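Local coordinates for SAP-like pentraxin (Limulus polyphemus, PDB 3FLT), which is a calcium-binding pentraxin that forms an octamer and binds phosphoethanolamine (PE), at the interface of chains A and B. Numbering follows the deposited sequence. Chains: chain A/B, SAP-like pentraxin.

The interface of chains A and B. Residues chain A 213-214, 217; chain B 169, 173, 177, 180-181, 189.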
ATOM      1  N   HIS A 213     -35.571  -5.204 -18.723  1.00 29.15           N
ATOM      2  CA  HIS A 213     -34.597  -6.230 -18.357  1.00 31.02           C
ATOM      3  C   HIS A 213     -33.732  -6.648 -19.541  1.00 32.41           C
ATOM      4  O   HIS A 213     -33.189  -7.751 -19.559  1.00 33.50           O
ATOM      5  CB  HIS A 213     -35.292  -7.466 -17.787  1.00 31.73           C
ATOM      6  CG  HIS A 213     -35.955  -7.221 -16.473  1.00 34.31           C
ATOM      7  ND1 HIS A 213     -37.324  -7.129 -16.334  1.00 35.71           N
ATOM      8  CD2 HIS A 213     -35.436  -6.982 -15.247  1.00 34.59           C
ATOM      9  CE1 HIS A 213     -37.619  -6.839 -15.080  1.00 35.16           C
ATOM     10  NE2 HIS A 213     -36.491  -6.743 -14.399  1.00 35.93           N
ATOM     11  N   MET A 214     -33.602  -5.769 -20.525  1.00 32.83           N
ATOM     12  CA  MET A 214     -32.805  -6.073 -21.703  1.00 33.16           C
ATOM     13  C   MET A 214     -31.340  -6.153 -21.348  1.00 35.04           C
ATOM     14  O   MET A 214     -30.679  -7.149 -21.628  1.00 35.73           O
ATOM     15  CB  MET A 214     -32.990  -5.000 -22.782  1.00 30.87           C
ATOM     16  CG  MET A 214     -32.095  -5.198 -23.985  1.00 26.95           C
ATOM     17  SD  MET A 214     -32.185  -3.871 -25.181  1.00 29.28           S
ATOM     18  CE  MET A 214     -31.770  -4.702 -26.690  1.00 26.75           C
ATOM     19  N   LEU A 217     -30.569  -8.239 -15.686  1.00 39.64           N
ATOM     20  CA  LEU A 217     -31.635  -9.099 -15.192  1.00 39.62           C
ATOM     21  C   LEU A 217     -31.992  -8.778 -13.745  1.00 40.88           C
ATOM     22  O   LEU A 217     -33.105  -9.149 -13.306  1.00 41.09           O
ATOM     23  CB  LEU A 217     -31.203 -10.555 -15.325  1.00 39.14           C
ATOM     24  CG  LEU A 217     -32.264 -11.624 -15.558  1.00 38.88           C
ATOM     25  CD1 LEU A 217     -33.266 -11.173 -16.602  1.00 38.47           C
ATOM     26  CD2 LEU A 217     -31.558 -12.891 -16.007  1.00 38.52           C
ATOM     27  OXT LEU A 217     -31.144  -8.164 -13.064  1.00 42.67           O
TER
ATOM     28  N   TRP B 169     -40.315 -13.956 -13.832  1.00 21.77           N
ATOM     29  CA  TRP B 169     -40.277 -12.664 -14.514  1.00 22.42           C
ATOM     30  C   TRP B 169     -41.486 -12.497 -15.430  1.00 23.33           C
ATOM     31  O   TRP B 169     -42.010 -13.472 -15.965  1.00 23.34           O
ATOM     32  CB  TRP B 169     -39.018 -12.550 -15.373  1.00 22.60           C
ATOM     33  CG  TRP B 169     -37.728 -12.461 -14.612  1.00 23.36           C
ATOM     34  CD1 TRP B 169     -37.039 -11.328 -14.306  1.00 21.42           C
ATOM     35  CD2 TRP B 169     -36.949 -13.556 -14.104  1.00 23.31           C
ATOM     36  NE1 TRP B 169     -35.875 -11.644 -13.646  1.00 22.60           N
ATOM     37  CE2 TRP B 169     -35.796 -13.004 -13.507  1.00 23.59           C
ATOM     38  CE3 TRP B 169     -37.114 -14.945 -14.095  1.00 22.07           C
ATOM     39  CZ2 TRP B 169     -34.805 -13.798 -12.905  1.00 23.83           C
ATOM     40  CZ3 TRP B 169     -36.132 -15.732 -13.498  1.00 23.04           C
ATOM     41  CH2 TRP B 169     -34.992 -15.155 -12.912  1.00 22.05           C
ATOM     42  N   LEU B 173     -37.357 -14.278 -20.917  1.00 24.13           N
ATOM     43  CA  LEU B 173     -35.891 -14.258 -20.904  1.00 24.23           C
ATOM     44  C   LEU B 173     -35.248 -14.884 -22.144  1.00 23.15           C
ATOM     45  O   LEU B 173     -35.839 -15.738 -22.810  1.00 22.06           O
ATOM     46  CB  LEU B 173     -35.351 -14.947 -19.640  1.00 24.68           C
ATOM     47  CG  LEU B 173     -35.853 -14.462 -18.273  1.00 25.94           C
ATOM     48  CD1 LEU B 173     -34.880 -14.924 -17.185  1.00 24.85           C
ATOM     49  CD2 LEU B 173     -35.961 -12.941 -18.264  1.00 24.76           C
ATOM     50  N   GLN B 177     -29.698 -15.230 -21.035  1.00 26.12           N
ATOM     51  CA  GLN B 177     -30.140 -14.852 -19.705  1.00 24.26           C
ATOM     52  C   GLN B 177     -30.449 -16.087 -18.863  1.00 25.31           C
ATOM     53  O   GLN B 177     -30.001 -16.179 -17.717  1.00 27.48           O
ATOM     54  CB  GLN B 177     -31.381 -13.975 -19.775  1.00 23.07           C
ATOM     55  CG  GLN B 177     -31.149 -12.639 -20.416  1.00 22.22           C
ATOM     56  CD  GLN B 177     -32.370 -11.754 -20.344  1.00 22.01           C
ATOM     57  OE1 GLN B 177     -33.479 -12.189 -20.671  1.00 23.46           O
ATOM     58  NE2 GLN B 177     -32.180 -10.503 -19.924  1.00 17.24           N
ATOM     59  N   THR B 180     -27.549 -17.745 -17.227  1.00 25.49           N
ATOM     60  CA  THR B 180     -27.009 -17.052 -16.057  1.00 26.70           C
ATOM     61  C   THR B 180     -27.876 -17.304 -14.826  1.00 28.15           C
ATOM     62  O   THR B 180     -27.404 -17.221 -13.690  1.00 30.23           O
ATOM     63  CB  THR B 180     -26.907 -15.516 -16.268  1.00 26.87           C
ATOM     64  OG1 THR B 180     -28.210 -14.925 -16.170  1.00 26.95           O
ATOM     65  CG2 THR B 180     -26.296 -15.201 -17.636  1.00 26.54           C
ATOM     66  N   VAL B 181     -29.147 -17.618 -15.057  1.00 28.49           N
ATOM     67  CA  VAL B 181     -30.076 -17.885 -13.968  1.00 28.02           C
ATOM     68  C   VAL B 181     -29.838 -19.267 -13.346  1.00 29.19           C
ATOM     69  O   VAL B 181     -29.816 -19.406 -12.126  1.00 28.44           O
ATOM     70  CB  VAL B 181     -31.544 -17.770 -14.467  1.00 26.40           C
ATOM     71  CG1 VAL B 181     -32.520 -18.206 -13.386  1.00 23.80           C
ATOM     72  CG2 VAL B 181     -31.829 -16.345 -14.876  1.00 24.45           C
ATOM     73  N   PRO B 189     -29.532 -14.299 -10.550  1.00 38.93           N
ATOM     74  CA  PRO B 189     -30.537 -13.250 -10.715  1.00 35.84           C
ATOM     75  C   PRO B 189     -31.816 -13.563  -9.946  1.00 34.45           C
ATOM     76  O   PRO B 189     -32.086 -14.722  -9.622  1.00 34.86           O
ATOM     77  CB  PRO B 189     -30.753 -13.222 -12.222  1.00 36.45           C
ATOM     78  CG  PRO B 189     -29.412 -13.614 -12.755  1.00 37.38           C
ATOM     79  CD  PRO B 189     -29.062 -14.772 -11.864  1.00 38.55           C
TER
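A:Leu217, the C-terminal residue of its chain, plugs into a mostly apolar pocket on the neighbouring pentraxin subunit, walled by B:Leu173, B:Val181, B:Pro189 and B:Trp169 and by the stem of B:Gln177. Pentraxins assemble into rings of non-covalently bound subunits, and in this octameric form the C-terminal tail of one protomer reaches over to the next, where helix 175-182 supplies one side of the pocket. Of the residues described, A:Leu217 buries the largest surface, 116 Å². Its two methyls part company: CD1 lies 3.6 Å from CD2 of B:Leu173, while CD2 turns to the helix, 3.6 Å from CG2 of B:Val181. The ring of B:Pro189 borders the same branch from another side, its CB 3.9 Å from A:Leu217 CD2. A:Leu217 CD1 also lies over the face of the B:Trp169 indole near its nitrogen, 4.0 Å from NE1; the two side chains cross at about a right angle. B:Leu173 lines the pocket in two ways, since its other methyl, CD1, sits 3.8 Å above the indole plane near the rim and supports that ring from the same face.

Polar contact comes from the carboxamide of B:Gln177, whose NE2 donates a hydrogen bond to the backbone O of A:His213 at 3.0 Å. The acceptor lies in the amide plane and the donor nearly on the line of the carbonyl, with a C=O...N angle of 171°; the angle at the hydrogen, 135°, is appreciably bent. CD of B:Gln177 lies anti to CA (chi2 -174°), an extended chain that takes the amide past A:Leu217 to the tail backbone while CB and CD brush the leucine methyls. Within the helix, B:Thr180 OG1 donates to the backbone O of B:Gln177 at 2.7 Å, on a lone pair in the carbonyl plane, which ties the hydroxyl back to its own helix.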